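Local structure of putative cell surface protein (Streptococcus pyogenes, 4OFQ) at residues A[232-237]-A[331-336]; A[237-242]-A[292-297]; A[48-53]-A[141-146]; A[85-90]-A[147-152]; A[19-24]-A[38-43]. The protein is an antigen I/II-family adhesin of the streptococcal surface, whose C-terminal part, described here, probably contributes to attachment of the bacterium. All coordinates share one frame; numbering follows the deposited sequence.

Overall arrangement
Interactions 3, 4 and 5 belong to the C2 terminal domain of the antigen I/II family, interactions 1 and 2 to the C-terminal antigen domain. Interactions 4 and 5 build one antiparallel sheet, strand 149-157 pairing with 80-87 and also with 38-45, and both join backbone bonds to apolar packing on a buried face. Interaction 3, centred about 13 Å from interaction 4, closes the outer end with loop and helix-end bonds and is partly exposed. Interactions 1 and 2 share Tyr237: the first is largely polar, at a hairpin turn, whereas the second is a buried strand pair rich in aromatic rings. A salt bridge from Asp233 to Lys24 links interaction 1 to interaction 5.

Interaction 1: residues A[232-237]-A[331-336]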
# COMPACT_ATOMS: atom_id res chain seq x y z
N TYR A 232 -1.42 -7.86 2.73
CA TYR A 232 -0.46 -8.39 1.76
C TYR A 232 0.36 -9.52 2.37
O TYR A 232 0.53 -9.61 3.58
CB TYR A 232 0.50 -7.29 1.30
CG TYR A 232 1.23 -6.62 2.44
CD1 TYR A 232 0.67 -5.52 3.08
CD2 TYR A 232 2.46 -7.08 2.89
CE1 TYR A 232 1.30 -4.90 4.13
CE2 TYR A 232 3.10 -6.47 3.93
CZ TYR A 232 2.53 -5.39 4.55
OH TYR A 232 3.18 -4.79 5.60
N ASP A 233 0.89 -10.36 1.49
CA ASP A 233 1.85 -11.39 1.87
C ASP A 233 3.26 -10.92 1.54
O ASP A 233 3.44 -9.89 0.89
CB ASP A 233 1.53 -12.68 1.14
CG ASP A 233 0.12 -13.14 1.41
OD1 ASP A 233 -0.23 -13.21 2.60
OD2 ASP A 233 -0.65 -13.37 0.45
N LEU A 234 4.26 -11.67 1.98
CA LEU A 234 5.65 -11.25 1.82
C LEU A 234 6.33 -11.87 0.60
O LEU A 234 6.30 -13.08 0.42
CB LEU A 234 6.44 -11.59 3.08
CG LEU A 234 6.08 -10.75 4.31
CD1 LEU A 234 6.75 -11.26 5.59
CD2 LEU A 234 6.44 -9.29 4.04
N THR A 235 6.94 -11.04 -0.25
CA THR A 235 7.69 -11.55 -1.41
C THR A 235 9.17 -11.16 -1.40
O THR A 235 9.99 -11.76 -2.12
CB THR A 235 7.04 -11.16 -2.75
OG1 THR A 235 6.86 -9.75 -2.82
CG2 THR A 235 5.68 -11.84 -2.90
N GLU A 236 9.52 -10.16 -0.60
CA GLU A 236 10.92 -9.72 -0.48
C GLU A 236 11.19 -9.13 0.90
O GLU A 236 10.37 -8.38 1.43
CB GLU A 236 11.24 -8.66 -1.53
CG GLU A 236 12.64 -8.04 -1.39
CD GLU A 236 12.92 -6.98 -2.43
OE1 GLU A 236 12.09 -6.06 -2.60
OE2 GLU A 236 13.98 -7.06 -3.10
N TYR A 237 12.34 -9.48 1.47
CA TYR A 237 12.82 -8.94 2.75
C TYR A 237 14.33 -9.13 2.67
O TYR A 237 14.86 -10.23 2.94
CB TYR A 237 12.22 -9.69 3.94
CG TYR A 237 12.34 -8.99 5.30
CD1 TYR A 237 13.52 -9.08 6.07
CD2 TYR A 237 11.28 -8.28 5.84
CE1 TYR A 237 13.63 -8.45 7.32
CE2 TYR A 237 11.37 -7.65 7.08
CZ TYR A 237 12.55 -7.74 7.82
OH TYR A 237 12.60 -7.12 9.06
N TYR A 331 14.86 -3.84 1.88
CA TYR A 331 13.84 -3.86 0.84
C TYR A 331 12.73 -4.77 1.33
O TYR A 331 12.96 -5.95 1.54
CB TYR A 331 14.42 -4.36 -0.48
CG TYR A 331 15.35 -3.35 -1.12
CD1 TYR A 331 16.69 -3.31 -0.78
CD2 TYR A 331 14.87 -2.43 -2.05
CE1 TYR A 331 17.55 -2.38 -1.36
CE2 TYR A 331 15.71 -1.50 -2.62
CZ TYR A 331 17.05 -1.48 -2.28
OH TYR A 331 17.90 -0.56 -2.84
N VAL A 332 11.54 -4.22 1.56
CA VAL A 332 10.40 -5.04 1.97
C VAL A 332 9.36 -4.96 0.86
O VAL A 332 8.80 -3.88 0.63
CB VAL A 332 9.75 -4.50 3.26
CG1 VAL A 332 8.59 -5.40 3.67
CG2 VAL A 332 10.78 -4.42 4.37
N ASN A 333 9.11 -6.07 0.17
CA ASN A 333 8.21 -6.07 -0.98
C ASN A 333 8.49 -4.90 -1.94
O ASN A 333 7.60 -4.18 -2.34
CB ASN A 333 6.73 -6.09 -0.53
CG ASN A 333 6.30 -7.46 -0.01
OD1 ASN A 333 7.12 -8.35 0.21
ND2 ASN A 333 5.00 -7.64 0.19
N GLY A 334 9.77 -4.71 -2.26
CA GLY A 334 10.15 -3.69 -3.21
C GLY A 334 10.26 -2.27 -2.67
O GLY A 334 10.69 -1.37 -3.41
N ASN A 335 9.90 -2.06 -1.40
CA ASN A 335 10.02 -0.73 -0.79
C ASN A 335 11.39 -0.59 -0.15
O ASN A 335 11.72 -1.35 0.75
CB ASN A 335 8.96 -0.51 0.30
CG ASN A 335 7.55 -0.57 -0.25
OD1 ASN A 335 7.01 0.43 -0.73
ND2 ASN A 335 6.93 -1.74 -0.17
N PRO A 336 12.20 0.37 -0.62
CA PRO A 336 13.50 0.57 0.03
C PRO A 336 13.34 1.40 1.30
O PRO A 336 12.65 2.43 1.27
CB PRO A 336 14.29 1.36 -1.01
CG PRO A 336 13.26 2.07 -1.82
CD PRO A 336 12.04 1.19 -1.83
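Asn333 OD1 is gripped by two backbone N-H groups, Thr235 N at 2.7 Å and Glu236 N at 3.1 Å, which arrive from the same face of its amide plane; Thr235 OG1 adds a weak third bond. The other end of this amide is a donor, and Asn333 ND2 reaches Asp233 O at 2.8 Å, lying in the carbonyl plane. With both ends used, the amide is fixed against rotation. Asn333 also gives its backbone N to Glu236 O (2.9 Å). The extended chain of Glu236, CG anti to the backbone N (chi1 175°), carries OE1 to Gly334 N at 2.7 Å while its CD packs against Tyr331 CB. Asn333 and Gly334 are the central residues of a type I' turn, where positive phi suits both residue types. Val332 CG2 meets Tyr237 CD2 at 4.2 Å on the apolar face. Asp233 points away, forming salt bridges with Arg304 and Lys24. The asparagine amide thus extends the link beyond the strand pair, tying a loop to a hairpin tip.

Interaction 2: residues A[237-242]-A[292-297]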
# COMPACT_ATOMS: atom_id res chain seq x y z
N TYR A 237 12.34 -9.48 1.47
CA TYR A 237 12.82 -8.94 2.75
C TYR A 237 14.33 -9.13 2.67
O TYR A 237 14.86 -10.23 2.94
CB TYR A 237 12.22 -9.69 3.94
CG TYR A 237 12.34 -8.99 5.30
CD1 TYR A 237 13.52 -9.08 6.07
CD2 TYR A 237 11.28 -8.28 5.84
CE1 TYR A 237 13.63 -8.45 7.32
CE2 TYR A 237 11.37 -7.65 7.08
CZ TYR A 237 12.55 -7.74 7.82
OH TYR A 237 12.60 -7.12 9.06
N LYS A 238 15.02 -8.08 2.26
CA LYS A 238 16.43 -8.16 1.90
C LYS A 238 17.21 -7.00 2.49
O LYS A 238 16.80 -5.84 2.37
CB LYS A 238 16.55 -8.15 0.37
CG LYS A 238 17.99 -8.21 -0.14
CD LYS A 238 18.03 -8.43 -1.65
CE LYS A 238 17.61 -7.21 -2.42
NZ LYS A 238 17.85 -7.42 -3.89
N PHE A 239 18.34 -7.31 3.12
CA PHE A 239 19.23 -6.30 3.67
C PHE A 239 20.31 -6.03 2.63
O PHE A 239 20.92 -6.97 2.11
CB PHE A 239 19.93 -6.81 4.94
CG PHE A 239 19.00 -7.19 6.06
CD1 PHE A 239 18.31 -8.39 6.04
CD2 PHE A 239 18.89 -6.38 7.18
CE1 PHE A 239 17.48 -8.76 7.09
CE2 PHE A 239 18.07 -6.74 8.24
CZ PHE A 239 17.36 -7.95 8.19
N VAL A 240 20.57 -4.76 2.35
CA VAL A 240 21.66 -4.38 1.46
C VAL A 240 22.59 -3.38 2.16
O VAL A 240 22.15 -2.36 2.71
CB VAL A 240 21.14 -3.78 0.14
CG1 VAL A 240 22.30 -3.45 -0.77
CG2 VAL A 240 20.20 -4.77 -0.55
N ASP A 241 23.89 -3.64 2.14
CA ASP A 241 24.82 -2.79 2.88
C ASP A 241 26.11 -2.63 2.08
O ASP A 241 26.81 -3.60 1.82
CB ASP A 241 25.09 -3.40 4.27
CG ASP A 241 25.79 -2.45 5.20
OD1 ASP A 241 26.63 -1.66 4.73
OD2 ASP A 241 25.49 -2.47 6.41
N GLN A 242 26.40 -1.39 1.66
CA GLN A 242 27.66 -1.10 0.99
C GLN A 242 28.67 -0.75 2.06
O GLN A 242 28.69 0.38 2.56
CB GLN A 242 27.51 0.08 0.02
CG GLN A 242 28.85 0.56 -0.58
CD GLN A 242 29.60 -0.52 -1.35
OE1 GLN A 242 29.10 -1.07 -2.33
NE2 GLN A 242 30.84 -0.82 -0.91
N LEU A 292 21.91 -9.69 2.28
CA LEU A 292 21.29 -10.89 2.84
C LEU A 292 19.81 -10.87 2.49
O LEU A 292 19.08 -9.95 2.87
CB LEU A 292 21.50 -10.98 4.36
CG LEU A 292 20.95 -12.23 5.06
CD1 LEU A 292 21.82 -12.62 6.25
CD2 LEU A 292 19.52 -12.00 5.52
N ALA A 293 19.36 -11.89 1.76
CA ALA A 293 17.98 -11.95 1.29
C ALA A 293 17.26 -13.17 1.82
O ALA A 293 17.78 -14.30 1.74
CB ALA A 293 17.94 -11.95 -0.25
N PHE A 294 16.06 -12.97 2.33
CA PHE A 294 15.22 -14.11 2.68
C PHE A 294 14.74 -14.82 1.42
O PHE A 294 14.45 -14.18 0.41
CB PHE A 294 14.07 -13.67 3.56
CG PHE A 294 14.43 -13.65 5.01
CD1 PHE A 294 14.99 -12.52 5.58
CD2 PHE A 294 14.23 -14.78 5.80
CE1 PHE A 294 15.36 -12.52 6.93
CE2 PHE A 294 14.59 -14.78 7.14
CZ PHE A 294 15.15 -13.65 7.70
N LYS A 295 14.66 -16.15 1.48
CA LYS A 295 14.19 -16.91 0.33
C LYS A 295 12.68 -16.73 0.13
O LYS A 295 11.91 -16.77 1.10
CB LYS A 295 14.52 -18.39 0.50
CG LYS A 295 16.01 -18.68 0.50
CD LYS A 295 16.29 -20.05 1.12
CE LYS A 295 17.77 -20.38 1.01
NZ LYS A 295 18.08 -21.68 1.67
N GLN A 296 12.25 -16.57 -1.12
CA GLN A 296 10.83 -16.36 -1.40
C GLN A 296 9.94 -17.52 -0.95
O GLN A 296 8.84 -17.30 -0.45
CB GLN A 296 10.58 -16.09 -2.88
CG GLN A 296 11.14 -14.79 -3.38
CD GLN A 296 10.56 -14.40 -4.73
OE1 GLN A 296 10.89 -15.00 -5.76
NE2 GLN A 296 9.69 -13.39 -4.73
N ASP A 297 10.41 -18.76 -1.13
CA ASP A 297 9.59 -19.91 -0.77
C ASP A 297 9.35 -19.97 0.75
O ASP A 297 8.31 -20.46 1.20
CB ASP A 297 10.19 -21.22 -1.31
CG ASP A 297 11.66 -21.37 -0.98
OD1 ASP A 297 12.49 -20.69 -1.63
OD2 ASP A 297 11.99 -22.18 -0.09
O HOH W 1 13.97 -11.37 0.01
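Strands 237-242 and 292-294 run antiparallel, their axes 4.6 Å apart at closest approach and their directions at 176°. Phe239 and Leu292 form a hydrogen-bonded pair, with Phe239 N to Leu292 O at 2.8 Å and the reverse bond from Leu292 N to Phe239 O; Phe294 N then donates to Tyr237 O at 3.1 Å. Where direct pairing stops, a water accepts from Tyr237 N and donates to Phe294 O. The side chains of Phe239 and Leu292 lie side by side, and Leu292 CD2 packs on Phe239 CD1 at 3.8 Å. Tyr237 and Phe294 also point the same way, their ring planes turned 82° apart in an oblique pairing that brings Tyr237 CD1 within 3.8 Å of Phe294 CD1. Phe308 meets both rings edge-to-face, and Leu292 and Phe294 touch Val255 of strand 248-257, so large apolar residues suit this buried face. The face bearing Lys238 and Ala293 is partly exposed: Lys238 CG lies 3.7 Å from Ala293 CB, and a bend at chi3 (72°) turns CE aside. Two faces so unlike, one apolar and largely aromatic, the other partly polar, are typical of a sheet in a beta sandwich.

Interaction 3: residues A[48-53]-A[141-146]; sequences DQYKGM and AYVQKG
Tyr50 and Val143 make the tight, buried part of this contact: Val143 CG1 lies 3.6 Å from Tyr50 CD2, and Tyr50 CB rests against Val143 O at 3.4 Å. The two side chains cross obliquely, the branched valine fitting close beside the ring. Phe175 meets the ring edge-to-face, and Tyr50 OH is hydrogen-bonded to Asp174. Beside this apolar patch the backbone supplies the polar grip, since Gly52 N donates to Gln144 O at 2.9 Å. A Schellman motif follows the last helical turn, with Gly146 taking the positive phi (66°) that glycine accepts readily. Its lack of a side chain matters as well, because a CB would point toward Lys51 CB and clash with it. Facing it is a type II turn, Tyr50 to Met53, whose positive-phi place is filled by Gly52. Gln144 spans the two turns: CG stands anti to the backbone N (chi1 -169°), and at the end of the extended chain NE2 donates to Met53 O at 2.9 Å, in the carbonyl plane. On the solvent side the contact is looser. Lys51 runs out fully extended, its CG passing Lys145 O at 3.7 Å, and such long charged chains suit an exposed margin.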
# COMPACT_ATOMS: atom_id res chain seq x y z
N ASP A 48 -30.70 -1.71 -8.13
CA ASP A 48 -31.68 -2.75 -7.81
C ASP A 48 -33.09 -2.23 -7.49
O ASP A 48 -34.08 -2.76 -7.99
CB ASP A 48 -31.15 -3.62 -6.66
CG ASP A 48 -32.07 -4.76 -6.34
OD1 ASP A 48 -32.14 -5.71 -7.15
OD2 ASP A 48 -32.73 -4.71 -5.29
N GLN A 49 -33.17 -1.18 -6.68
CA GLN A 49 -34.47 -0.65 -6.24
C GLN A 49 -35.31 -0.10 -7.40
O GLN A 49 -36.54 -0.04 -7.31
CB GLN A 49 -34.29 0.45 -5.19
CG GLN A 49 -34.07 -0.05 -3.78
CD GLN A 49 -35.25 -0.85 -3.26
OE1 GLN A 49 -36.34 -0.31 -3.03
NE2 GLN A 49 -35.04 -2.14 -3.05
N TYR A 50 -34.64 0.31 -8.47
CA TYR A 50 -35.32 0.97 -9.59
C TYR A 50 -35.98 0.01 -10.57
O TYR A 50 -36.73 0.44 -11.44
CB TYR A 50 -34.33 1.86 -10.35
CG TYR A 50 -33.69 2.91 -9.48
CD1 TYR A 50 -34.46 3.73 -8.67
CD2 TYR A 50 -32.30 3.07 -9.47
CE1 TYR A 50 -33.87 4.69 -7.87
CE2 TYR A 50 -31.71 4.03 -8.66
CZ TYR A 50 -32.50 4.84 -7.87
OH TYR A 50 -31.92 5.80 -7.07
N LYS A 51 -35.69 -1.29 -10.43
CA LYS A 51 -36.19 -2.29 -11.37
C LYS A 51 -37.70 -2.28 -11.51
O LYS A 51 -38.43 -2.29 -10.52
CB LYS A 51 -35.74 -3.69 -10.94
CG LYS A 51 -36.14 -4.80 -11.90
CD LYS A 51 -35.61 -6.15 -11.44
CE LYS A 51 -35.93 -7.25 -12.44
NZ LYS A 51 -35.36 -8.57 -12.02
N GLY A 52 -38.17 -2.24 -12.76
CA GLY A 52 -39.59 -2.36 -13.05
C GLY A 52 -40.41 -1.11 -12.78
O GLY A 52 -41.62 -1.11 -13.01
N MET A 53 -39.77 -0.05 -12.29
CA MET A 53 -40.48 1.20 -12.05
C MET A 53 -40.42 2.10 -13.27
O MET A 53 -39.66 1.84 -14.22
CB MET A 53 -39.90 1.94 -10.84
CG MET A 53 -39.69 1.05 -9.61
SD MET A 53 -39.59 2.00 -8.07
CE MET A 53 -38.12 2.95 -8.30
N ALA A 141 -31.77 0.92 -20.50
CA ALA A 141 -30.92 -0.26 -20.63
C ALA A 141 -30.51 -0.88 -19.29
O ALA A 141 -30.45 -2.11 -19.17
CB ALA A 141 -29.68 0.06 -21.47
N TYR A 142 -30.20 -0.04 -18.31
CA TYR A 142 -29.61 -0.54 -17.06
C TYR A 142 -30.42 -0.21 -15.81
O TYR A 142 -30.76 -1.11 -15.05
CB TYR A 142 -28.15 -0.09 -16.92
CG TYR A 142 -27.36 -0.46 -18.15
CD1 TYR A 142 -27.04 -1.79 -18.41
CD2 TYR A 142 -26.99 0.50 -19.07
CE1 TYR A 142 -26.35 -2.14 -19.55
CE2 TYR A 142 -26.31 0.16 -20.21
CZ TYR A 142 -25.99 -1.16 -20.45
OH TYR A 142 -25.31 -1.50 -21.60
N VAL A 143 -30.72 1.06 -15.60
CA VAL A 143 -31.37 1.51 -14.37
C VAL A 143 -32.75 0.88 -14.16
O VAL A 143 -33.04 0.32 -13.09
CB VAL A 143 -31.52 3.03 -14.35
CG1 VAL A 143 -32.23 3.48 -13.08
CG2 VAL A 143 -30.15 3.71 -14.51
N GLN A 144 -33.59 0.98 -15.18
CA GLN A 144 -34.96 0.47 -15.12
C GLN A 144 -35.00 -1.06 -15.07
O GLN A 144 -36.01 -1.66 -14.66
CB GLN A 144 -35.77 0.99 -16.32
CG GLN A 144 -37.26 0.75 -16.24
CD GLN A 144 -38.01 1.41 -17.38
OE1 GLN A 144 -37.61 1.31 -18.54
NE2 GLN A 144 -39.11 2.09 -17.06
N LYS A 145 -33.91 -1.69 -15.50
CA LYS A 145 -33.79 -3.15 -15.42
C LYS A 145 -33.14 -3.61 -14.11
O LYS A 145 -32.97 -4.81 -13.88
CB LYS A 145 -33.02 -3.69 -16.62
CG LYS A 145 -33.72 -3.40 -17.96
CD LYS A 145 -32.98 -4.05 -19.12
CE LYS A 145 -33.69 -3.80 -20.43
NZ LYS A 145 -32.94 -4.37 -21.58
N GLY A 146 -32.76 -2.65 -13.27
CA GLY A 146 -32.15 -2.97 -11.99
C GLY A 146 -30.78 -3.62 -12.13
O GLY A 146 -30.38 -4.44 -11.31

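Interaction 4: residues A[85-90]-A[147-152]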
# COMPACT_ATOMS: atom_id res chain seq x y z
N ILE A 85 -15.57 -1.26 -16.28
CA ILE A 85 -16.83 -0.75 -15.74
C ILE A 85 -17.91 -1.53 -16.47
O ILE A 85 -18.09 -1.36 -17.68
CB ILE A 85 -17.02 0.75 -15.99
CG1 ILE A 85 -15.81 1.54 -15.47
CG2 ILE A 85 -18.30 1.24 -15.30
CD1 ILE A 85 -15.94 3.05 -15.69
N LYS A 86 -18.62 -2.38 -15.73
CA LYS A 86 -19.51 -3.35 -16.35
C LYS A 86 -20.86 -3.42 -15.68
O LYS A 86 -20.97 -3.38 -14.45
CB LYS A 86 -18.87 -4.74 -16.37
CG LYS A 86 -17.75 -4.88 -17.40
CD LYS A 86 -17.17 -6.29 -17.42
CE LYS A 86 -16.56 -6.61 -18.79
NZ LYS A 86 -15.66 -5.53 -19.28
N ALA A 87 -21.90 -3.52 -16.50
CA ALA A 87 -23.24 -3.73 -15.99
C ALA A 87 -23.38 -5.19 -15.57
O ALA A 87 -22.59 -6.03 -15.98
CB ALA A 87 -24.28 -3.39 -17.05
N ALA A 88 -24.40 -5.47 -14.77
CA ALA A 88 -24.65 -6.83 -14.29
C ALA A 88 -24.88 -7.85 -15.41
O ALA A 88 -24.70 -9.05 -15.21
CB ALA A 88 -25.82 -6.83 -13.34
N ASN A 89 -25.28 -7.37 -16.59
CA ASN A 89 -25.51 -8.26 -17.72
C ASN A 89 -24.24 -8.51 -18.52
O ASN A 89 -24.27 -9.14 -19.58
CB ASN A 89 -26.62 -7.71 -18.62
CG ASN A 89 -26.22 -6.43 -19.34
OD1 ASN A 89 -25.18 -5.83 -19.05
ND2 ASN A 89 -27.05 -6.00 -20.29
N GLY A 90 -23.13 -8.00 -18.00
CA GLY A 90 -21.83 -8.18 -18.64
C GLY A 90 -21.42 -7.07 -19.59
O GLY A 90 -20.26 -7.03 -20.01
N LEU A 147 -30.06 -3.25 -13.18
CA LEU A 147 -28.75 -3.82 -13.45
C LEU A 147 -27.64 -2.95 -12.87
O LEU A 147 -27.30 -1.91 -13.44
CB LEU A 147 -28.56 -4.00 -14.96
CG LEU A 147 -29.55 -4.93 -15.67
CD1 LEU A 147 -29.43 -4.87 -17.20
CD2 LEU A 147 -29.32 -6.35 -15.19
N ASP A 148 -27.08 -3.39 -11.75
CA ASP A 148 -25.99 -2.66 -11.10
C ASP A 148 -24.78 -2.48 -12.02
O ASP A 148 -24.51 -3.31 -12.88
CB ASP A 148 -25.52 -3.37 -9.83
CG ASP A 148 -26.59 -3.47 -8.75
OD1 ASP A 148 -27.60 -2.73 -8.80
OD2 ASP A 148 -26.39 -4.31 -7.84
N ILE A 149 -24.05 -1.40 -11.80
CA ILE A 149 -22.79 -1.20 -12.50
C ILE A 149 -21.65 -1.45 -11.52
O ILE A 149 -21.70 -0.98 -10.39
CB ILE A 149 -22.68 0.23 -13.08
CG1 ILE A 149 -23.99 0.64 -13.78
CG2 ILE A 149 -21.48 0.32 -14.04
CD1 ILE A 149 -24.38 -0.27 -14.95
N THR A 150 -20.65 -2.20 -11.97
CA THR A 150 -19.48 -2.51 -11.14
C THR A 150 -18.22 -1.85 -11.71
O THR A 150 -17.86 -2.08 -12.87
CB THR A 150 -19.27 -4.03 -11.01
OG1 THR A 150 -20.44 -4.62 -10.42
CG2 THR A 150 -18.04 -4.34 -10.15
N TYR A 151 -17.57 -1.04 -10.89
CA TYR A 151 -16.36 -0.33 -11.28
C TYR A 151 -15.17 -1.04 -10.65
O TYR A 151 -15.15 -1.28 -9.44
CB TYR A 151 -16.40 1.13 -10.82
CG TYR A 151 -17.50 2.00 -11.42
CD1 TYR A 151 -18.84 1.78 -11.09
CD2 TYR A 151 -17.20 3.05 -12.28
CE1 TYR A 151 -19.86 2.58 -11.63
CE2 TYR A 151 -18.21 3.87 -12.81
CZ TYR A 151 -19.54 3.62 -12.49
OH TYR A 151 -20.56 4.41 -13.02
N ASN A 152 -14.17 -1.37 -11.45
CA ASN A 152 -12.96 -1.99 -10.92
C ASN A 152 -11.80 -1.02 -11.19
O ASN A 152 -11.42 -0.82 -12.34
CB ASN A 152 -12.72 -3.33 -11.61
CG ASN A 152 -11.69 -4.16 -10.91
OD1 ASN A 152 -10.53 -3.78 -10.80
ND2 ASN A 152 -12.10 -5.34 -10.45
O HOH W 2 -22.52 -5.14 -11.93
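Two neighbouring strands of an antiparallel sheet, 80-87 and 149-157, meet here, with Lys86 and Thr150 as a hydrogen-bonded pair. Lys86 N donates to Thr150 O at 3.0 Å, and Thr150 N returns a bond to Lys86 O at 2.8 Å. Farther on, Ala88 N makes only a weak bond to Asp148 O. A water donates to Asp148 O and lies 2.6 Å from Thr150 OG1. On the buried face, Ile85 sets CG2 anti to the backbone N and over one face of the Tyr151 ring, a CH-pi contact 3.7 Å from the ring centroid. The same methyl touches Ile149 CG2 at 3.5 Å, and Ile149 CD1 reaches Ala87 CB at 3.8 Å, the small alanine letting the branched chain pack closely. Tyr66 stacks on Tyr151, whose hydroxyl bonds to Gln45. Ala88, in the exposed type I turn, meets Leu147 CD2 through CB. Strand 149-157, paired here with 80-87 and also with 38-45, is a shared strand within one sheet of the beta sandwich.

Interaction 5: residues A[19-24]-A[38-43]; sequences TIVDDK and TLTYVA
The ring of Tyr41 has Thr19 O at its edge, near the ring plane and 3.5 Å from CD1, while Ile20 CB approaches obliquely at 3.7 Å from the same CD1. Lys18 makes a cation-pi contact with this ring. The arrangement belongs to an antiparallel pairing of strands 17-20 and 38-45, in which Ile20 and Tyr41 form a non-hydrogen-bonded pair. Their side chains face inward, toward Val184 of strand 177-188 in the other sheet, where bulky apolar groups are fitting. Ile20 CG1 is anti to the backbone N (chi1 178°), and beyond it CD1 meets Leu39 CD2 at 3.9 Å. Thr19 and Val42 exchange two backbone bonds. Their side chains lie side by side; branching at CB suits the extended strand, and the threonine hydroxyl tolerates this partly exposed face. Val21 CG2 extends the face, 4.1 Å from Thr40 CG2. Past Val21 the two chains separate. Asp22 OD1 accepts from Lys24 N in an Asx turn, and Asp22 OD2 forms a salt bridge with Arg304. At the point of parting, Val21 N donates a hydrogen bond to Thr40 O at 3.0 Å, almost in line with the carbonyl bond, and a water accepts from Thr40 N and donates to Val21 O at 2.8 Å.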
# COMPACT_ATOMS: atom_id res chain seq x y z
N THR A 19 -15.34 -1.77 -1.91
CA THR A 19 -14.42 -2.57 -1.11
C THR A 19 -13.04 -2.51 -1.76
O THR A 19 -12.90 -2.05 -2.88
CB THR A 19 -14.91 -4.02 -0.98
OG1 THR A 19 -14.10 -4.70 -0.02
CG2 THR A 19 -14.82 -4.71 -2.32
N ILE A 20 -12.02 -2.93 -1.02
CA ILE A 20 -10.67 -3.02 -1.57
C ILE A 20 -10.28 -4.48 -1.43
O ILE A 20 -10.59 -5.12 -0.42
CB ILE A 20 -9.68 -2.08 -0.81
CG1 ILE A 20 -8.26 -2.23 -1.37
CG2 ILE A 20 -9.70 -2.35 0.71
CD1 ILE A 20 -7.28 -1.26 -0.76
N VAL A 21 -9.61 -5.03 -2.44
CA VAL A 21 -9.37 -6.47 -2.48
C VAL A 21 -7.90 -6.80 -2.69
O VAL A 21 -7.16 -6.04 -3.32
CB VAL A 21 -10.20 -7.15 -3.59
CG1 VAL A 21 -11.70 -6.98 -3.30
CG2 VAL A 21 -9.85 -6.57 -4.95
N ASP A 22 -7.46 -7.94 -2.16
CA ASP A 22 -6.08 -8.35 -2.37
C ASP A 22 -5.93 -9.11 -3.67
O ASP A 22 -6.88 -9.18 -4.47
CB ASP A 22 -5.50 -9.13 -1.18
CG ASP A 22 -6.19 -10.47 -0.95
OD1 ASP A 22 -6.97 -10.94 -1.81
OD2 ASP A 22 -5.92 -11.07 0.11
N ASP A 23 -4.75 -9.70 -3.86
CA ASP A 23 -4.42 -10.44 -5.08
C ASP A 23 -5.21 -11.73 -5.22
O ASP A 23 -5.21 -12.36 -6.28
CB ASP A 23 -2.91 -10.70 -5.18
CG ASP A 23 -2.36 -11.48 -3.99
OD1 ASP A 23 -2.98 -11.48 -2.91
OD2 ASP A 23 -1.27 -12.09 -4.13
N LYS A 24 -5.89 -12.14 -4.15
CA LYS A 24 -6.78 -13.30 -4.20
C LYS A 24 -8.26 -12.93 -4.12
O LYS A 24 -9.11 -13.79 -3.87
CB LYS A 24 -6.42 -14.31 -3.11
CG LYS A 24 -4.98 -14.78 -3.17
CD LYS A 24 -4.71 -15.93 -2.20
CE LYS A 24 -3.26 -15.93 -1.74
NZ LYS A 24 -2.92 -14.67 -1.01
N THR A 38 -0.46 -1.21 -4.75
CA THR A 38 -1.52 -0.82 -5.68
C THR A 38 -2.81 -1.09 -4.94
O THR A 38 -2.99 -2.19 -4.43
CB THR A 38 -1.50 -1.68 -6.95
OG1 THR A 38 -0.24 -1.50 -7.62
CG2 THR A 38 -2.64 -1.28 -7.90
N LEU A 39 -3.68 -0.09 -4.84
CA LEU A 39 -4.97 -0.28 -4.21
C LEU A 39 -6.03 -0.57 -5.26
O LEU A 39 -6.34 0.29 -6.09
CB LEU A 39 -5.36 0.98 -3.41
CG LEU A 39 -4.26 1.47 -2.48
CD1 LEU A 39 -4.73 2.66 -1.68
CD2 LEU A 39 -3.85 0.33 -1.56
N THR A 40 -6.61 -1.76 -5.20
CA THR A 40 -7.65 -2.13 -6.15
C THR A 40 -9.01 -2.20 -5.48
O THR A 40 -9.23 -3.02 -4.60
CB THR A 40 -7.33 -3.46 -6.84
OG1 THR A 40 -6.14 -3.30 -7.62
CG2 THR A 40 -8.49 -3.88 -7.77
N TYR A 41 -9.89 -1.30 -5.90
CA TYR A 41 -11.23 -1.20 -5.36
C TYR A 41 -12.25 -1.77 -6.32
O TYR A 41 -12.09 -1.69 -7.55
CB TYR A 41 -11.59 0.26 -5.11
CG TYR A 41 -10.71 0.99 -4.12
CD1 TYR A 41 -10.92 0.86 -2.74
CD2 TYR A 41 -9.71 1.86 -4.55
CE1 TYR A 41 -10.12 1.54 -1.83
CE2 TYR A 41 -8.92 2.55 -3.66
CZ TYR A 41 -9.14 2.40 -2.30
OH TYR A 41 -8.34 3.07 -1.41
N VAL A 42 -13.31 -2.35 -5.76
CA VAL A 42 -14.46 -2.77 -6.55
C VAL A 42 -15.65 -1.99 -6.00
O VAL A 42 -15.97 -2.09 -4.82
CB VAL A 42 -14.69 -4.29 -6.41
CG1 VAL A 42 -15.87 -4.75 -7.27
CG2 VAL A 42 -13.41 -5.07 -6.75
N ALA A 43 -16.25 -1.16 -6.85
CA ALA A 43 -17.31 -0.27 -6.42
C ALA A 43 -18.60 -0.66 -7.12
O ALA A 43 -18.59 -1.02 -8.30
CB ALA A 43 -16.95 1.18 -6.74
O HOH W 3 -5.75 -3.63 -3.11